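Local coordinates for protein TRAS1 ORF2p (Bombyx mori, PDB 1WDU) that probably nicks telomeric DNA through this N-terminal endonuclease domain, the first step in inserting a telomere-specific non-LTR retrotransposon, at residues T102-V107 and Y123-K128. The protein carries 1 engineered substitution. Sequence-based numbering, arbitrary orientation.
Sequences TNNIVV and YFEPDK. With PO4 (phosphate ion), chain C.
Asn104 and Tyr123 are joined twice. The Tyr123 backbone N donates to Asn104 O (3.0 Å), and the Asn104 side chain answers with ND2 to Tyr123 O (2.9 Å), arriving nearly along the C=O axis. Its chi1 of -66°, CG anti to the carbonyl carbon, carries the amide toward the other segment, where ND2 also bonds Glu125 OE2 (3.0 Å). Both acceptors lie near the amide plane, so one NH2 uses both N-H groups, which should hold its rotation; asparagine suits this buried place, being short with two donors. The carboxylate is turned 75° from the amide and met from above its plane, while a water bridges Glu125 OE2 and, weakly, Asn104 OD1. Lys82 forms a salt bridge with that OE2, which probably keeps the glutamate ionised. Were Asn104 an alanine, Tyr123 O would probably lose its side-chain donor and Glu125 OE2 one anchor, Lys82 remaining. Thr102 OG1 accepts from the N of both Asn104 and Ile105, an ST turn and ST motif shaping the approach to the strand. Ile105 CG2 lies 4.4 Å from CE2, at the Phe124 ring edge. Tyr123 OH donates to O3 of a phosphate ion (2.7 Å), probably from crystallisation, which His234 NE2 also binds, consistent with an active-site pocket. In this DNase I-like four-layered alpha/beta sandwich, the contact ties strand 105-111 to the end of antiparallel 116-123, whose following loop leads into helix 131-142, packed against Asn104, Ile105 and Glu125.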
ATOM      1  N   THR A 102      10.868  -3.192  -7.814  1.00 40.24           N
ATOM      2  CA  THR A 102      11.041  -2.581  -9.126  1.00 37.77           C
ATOM      3  C   THR A 102      10.844  -1.074  -9.026  1.00 39.63           C
ATOM      4  O   THR A 102      10.910  -0.491  -7.940  1.00 38.64           O
ATOM      5  CB  THR A 102      10.004  -3.116 -10.127  1.00 36.67           C
ATOM      6  OG1 THR A 102       8.699  -2.638  -9.756  1.00 34.91           O
ATOM      7  CG2 THR A 102      10.008  -4.647 -10.136  1.00 31.59           C
ATOM      8  N   ASN A 103      10.592  -0.450 -10.171  1.00 41.13           N
ATOM      9  CA  ASN A 103      10.368   0.987 -10.227  1.00 42.81           C
ATOM     10  C   ASN A 103       8.940   1.330  -9.815  1.00 41.56           C
ATOM     11  O   ASN A 103       8.618   2.502  -9.612  1.00 42.26           O
ATOM     12  CB  ASN A 103      10.619   1.508 -11.649  1.00 45.91           C
ATOM     13  CG  ASN A 103      12.062   1.317 -12.103  1.00 50.19           C
ATOM     14  OD1 ASN A 103      12.748   2.284 -12.437  1.00 50.88           O
ATOM     15  ND2 ASN A 103      12.526   0.067 -12.120  1.00 51.37           N
ATOM     16  N   ASN A 104       8.090   0.312  -9.689  1.00 39.35           N
ATOM     17  CA  ASN A 104       6.691   0.527  -9.315  1.00 38.37           C
ATOM     18  C   ASN A 104       6.272  -0.156  -8.022  1.00 37.60           C
ATOM     19  O   ASN A 104       5.255   0.209  -7.429  1.00 37.70           O
ATOM     20  CB  ASN A 104       5.758   0.066 -10.439  1.00 40.00           C
ATOM     21  CG  ASN A 104       5.897   0.902 -11.692  1.00 43.26           C
ATOM     22  OD1 ASN A 104       6.708   0.599 -12.574  1.00 45.73           O
ATOM     23  ND2 ASN A 104       5.116   1.979 -11.773  1.00 43.01           N
ATOM     24  N   ILE A 105       7.028  -1.162  -7.591  1.00 36.23           N
ATOM     25  CA  ILE A 105       6.689  -1.843  -6.352  1.00 34.49           C
ATOM     26  C   ILE A 105       7.910  -2.081  -5.481  1.00 35.51           C
ATOM     27  O   ILE A 105       9.042  -2.225  -5.978  1.00 35.29           O
ATOM     28  CB  ILE A 105       5.996  -3.227  -6.575  1.00 34.56           C
ATOM     29  CG1 ILE A 105       7.032  -4.279  -6.955  1.00 33.77           C
ATOM     30  CG2 ILE A 105       4.896  -3.128  -7.639  1.00 30.06           C
ATOM     31  CD1 ILE A 105       6.480  -5.692  -6.913  1.00 34.36           C
ATOM     32  N   VAL A 106       7.673  -2.084  -4.173  1.00 33.18           N
ATOM     33  CA  VAL A 106       8.726  -2.345  -3.212  1.00 31.71           C
ATOM     34  C   VAL A 106       8.136  -3.403  -2.275  1.00 30.45           C
ATOM     35  O   VAL A 106       7.001  -3.284  -1.790  1.00 27.70           O
ATOM     36  CB  VAL A 106       9.167  -1.048  -2.458  1.00 33.46           C
ATOM     37  CG1 VAL A 106       8.036  -0.502  -1.604  1.00 34.27           C
ATOM     38  CG2 VAL A 106      10.416  -1.338  -1.614  1.00 33.62           C
ATOM     39  N   VAL A 107       8.898  -4.471  -2.081  1.00 27.99           N
ATOM     40  CA  VAL A 107       8.461  -5.583  -1.263  1.00 27.78           C
ATOM     41  C   VAL A 107       9.368  -5.716  -0.050  1.00 31.64           C
ATOM     42  O   VAL A 107      10.605  -5.740  -0.168  1.00 29.32           O
ATOM     43  CB  VAL A 107       8.491  -6.902  -2.080  1.00 27.26           C
ATOM     44  CG1 VAL A 107       7.904  -8.045  -1.259  1.00 25.78           C
ATOM     45  CG2 VAL A 107       7.732  -6.717  -3.400  1.00 21.74           C
ATOM     46  N   TYR A 123       2.482   1.332  -7.018  1.00 28.57           N
ATOM     47  CA  TYR A 123       1.940   2.484  -7.721  1.00 28.43           C
ATOM     48  C   TYR A 123       1.951   2.196  -9.235  1.00 28.15           C
ATOM     49  O   TYR A 123       2.998   1.929  -9.824  1.00 26.43           O
ATOM     50  CB  TYR A 123       2.755   3.739  -7.412  1.00 26.24           C
ATOM     51  CG  TYR A 123       2.297   4.939  -8.209  1.00 29.13           C
ATOM     52  CD1 TYR A 123       2.955   5.316  -9.380  1.00 30.27           C
ATOM     53  CD2 TYR A 123       1.168   5.660  -7.829  1.00 28.03           C
ATOM     54  CE1 TYR A 123       2.500   6.374 -10.151  1.00 30.96           C
ATOM     55  CE2 TYR A 123       0.703   6.715  -8.589  1.00 28.00           C
ATOM     56  CZ  TYR A 123       1.372   7.069  -9.749  1.00 31.02           C
ATOM     57  OH  TYR A 123       0.909   8.114 -10.507  1.00 32.48           O
ATOM     58  N   PHE A 124       0.771   2.245  -9.844  1.00 27.06           N
ATOM     59  CA  PHE A 124       0.617   1.993 -11.271  1.00 26.44           C
ATOM     60  C   PHE A 124       0.256   3.315 -11.969  1.00 28.35           C
ATOM     61  O   PHE A 124      -0.771   3.926 -11.650  1.00 27.31           O
ATOM     62  CB  PHE A 124      -0.506   0.967 -11.494  1.00 23.55           C
ATOM     63  CG  PHE A 124      -0.310  -0.345 -10.750  1.00 23.04           C
ATOM     64  CD1 PHE A 124      -1.402  -1.159 -10.468  1.00 17.58           C
ATOM     65  CD2 PHE A 124       0.966  -0.762 -10.338  1.00 21.98           C
ATOM     66  CE1 PHE A 124      -1.241  -2.363  -9.792  1.00 18.42           C
ATOM     67  CE2 PHE A 124       1.143  -1.964  -9.658  1.00 19.77           C
ATOM     68  CZ  PHE A 124       0.029  -2.770  -9.383  1.00 22.43           C
ATOM     69  N   GLU A 125       1.096   3.755 -12.910  1.00 28.00           N
ATOM     70  CA  GLU A 125       0.827   4.997 -13.639  1.00 31.91           C
ATOM     71  C   GLU A 125      -0.557   4.885 -14.254  1.00 32.62           C
ATOM     72  O   GLU A 125      -0.958   3.806 -14.691  1.00 34.39           O
ATOM     73  CB  GLU A 125       1.823   5.206 -14.781  1.00 34.12           C
ATOM     74  CG  GLU A 125       3.154   4.519 -14.605  1.00 39.07           C
ATOM     75  CD  GLU A 125       4.019   5.227 -13.615  1.00 42.42           C
ATOM     76  OE1 GLU A 125       3.705   6.399 -13.291  1.00 41.86           O
ATOM     77  OE2 GLU A 125       5.017   4.613 -13.173  1.00 44.39           O
ATOM     78  N   PRO A 126      -1.301   5.999 -14.313  1.00 34.00           N
ATOM     79  CA  PRO A 126      -2.648   5.993 -14.888  1.00 36.14           C
ATOM     80  C   PRO A 126      -2.600   5.944 -16.416  1.00 37.78           C
ATOM     81  O   PRO A 126      -3.589   5.590 -17.061  1.00 37.73           O
ATOM     82  CB  PRO A 126      -3.232   7.307 -14.388  1.00 34.71           C
ATOM     83  CG  PRO A 126      -2.042   8.214 -14.485  1.00 35.12           C
ATOM     84  CD  PRO A 126      -0.934   7.358 -13.870  1.00 35.18           C
ATOM     85  N   ASP A 127      -1.445   6.299 -16.975  1.00 39.00           N
ATOM     86  CA  ASP A 127      -1.252   6.343 -18.422  1.00 41.76           C
ATOM     87  C   ASP A 127      -0.306   5.275 -18.983  1.00 42.55           C
ATOM     88  O   ASP A 127       0.213   5.424 -20.084  1.00 42.92           O
ATOM     89  CB  ASP A 127      -0.758   7.741 -18.816  1.00 44.18           C
ATOM     90  CG  ASP A 127       0.538   8.135 -18.103  1.00 49.65           C
ATOM     91  OD1 ASP A 127       0.740   7.726 -16.936  1.00 49.64           O
ATOM     92  OD2 ASP A 127       1.354   8.870 -18.705  1.00 52.08           O
ATOM     93  N   LYS A 128      -0.099   4.201 -18.226  1.00 42.93           N
ATOM     94  CA  LYS A 128       0.773   3.102 -18.633  1.00 42.97           C
ATOM     95  C   LYS A 128      -0.014   1.792 -18.539  1.00 43.25           C
ATOM     96  O   LYS A 128      -0.846   1.631 -17.648  1.00 43.36           O
ATOM     97  CB  LYS A 128       1.998   3.031 -17.708  1.00 45.29           C
ATOM     98  CG  LYS A 128       3.089   4.078 -17.965  1.00 46.24           C
ATOM     99  CD  LYS A 128       3.984   3.665 -19.129  1.00 48.98           C
ATOM    100  CE  LYS A 128       5.165   4.612 -19.331  1.00 50.13           C
ATOM    101  NZ  LYS A 128       4.764   5.957 -19.830  1.00 51.02           N
TER
HETATM  102  P   PO4 C 249      -1.476  10.161  -9.238  1.00 76.15           P
HETATM  103  O1  PO4 C 249      -1.298  10.863 -10.631  1.00 75.93           O
HETATM  104  O2  PO4 C 249      -2.557  10.782  -8.381  1.00 75.78           O
HETATM  105  O3  PO4 C 249      -1.552   8.634  -9.402  1.00 75.48           O
HETATM  106  O4  PO4 C 249      -0.137  10.411  -8.516  1.00 75.70           O
HETATM  107  O   HOH W   1       7.134   2.983 -15.038  1.00 37.71           O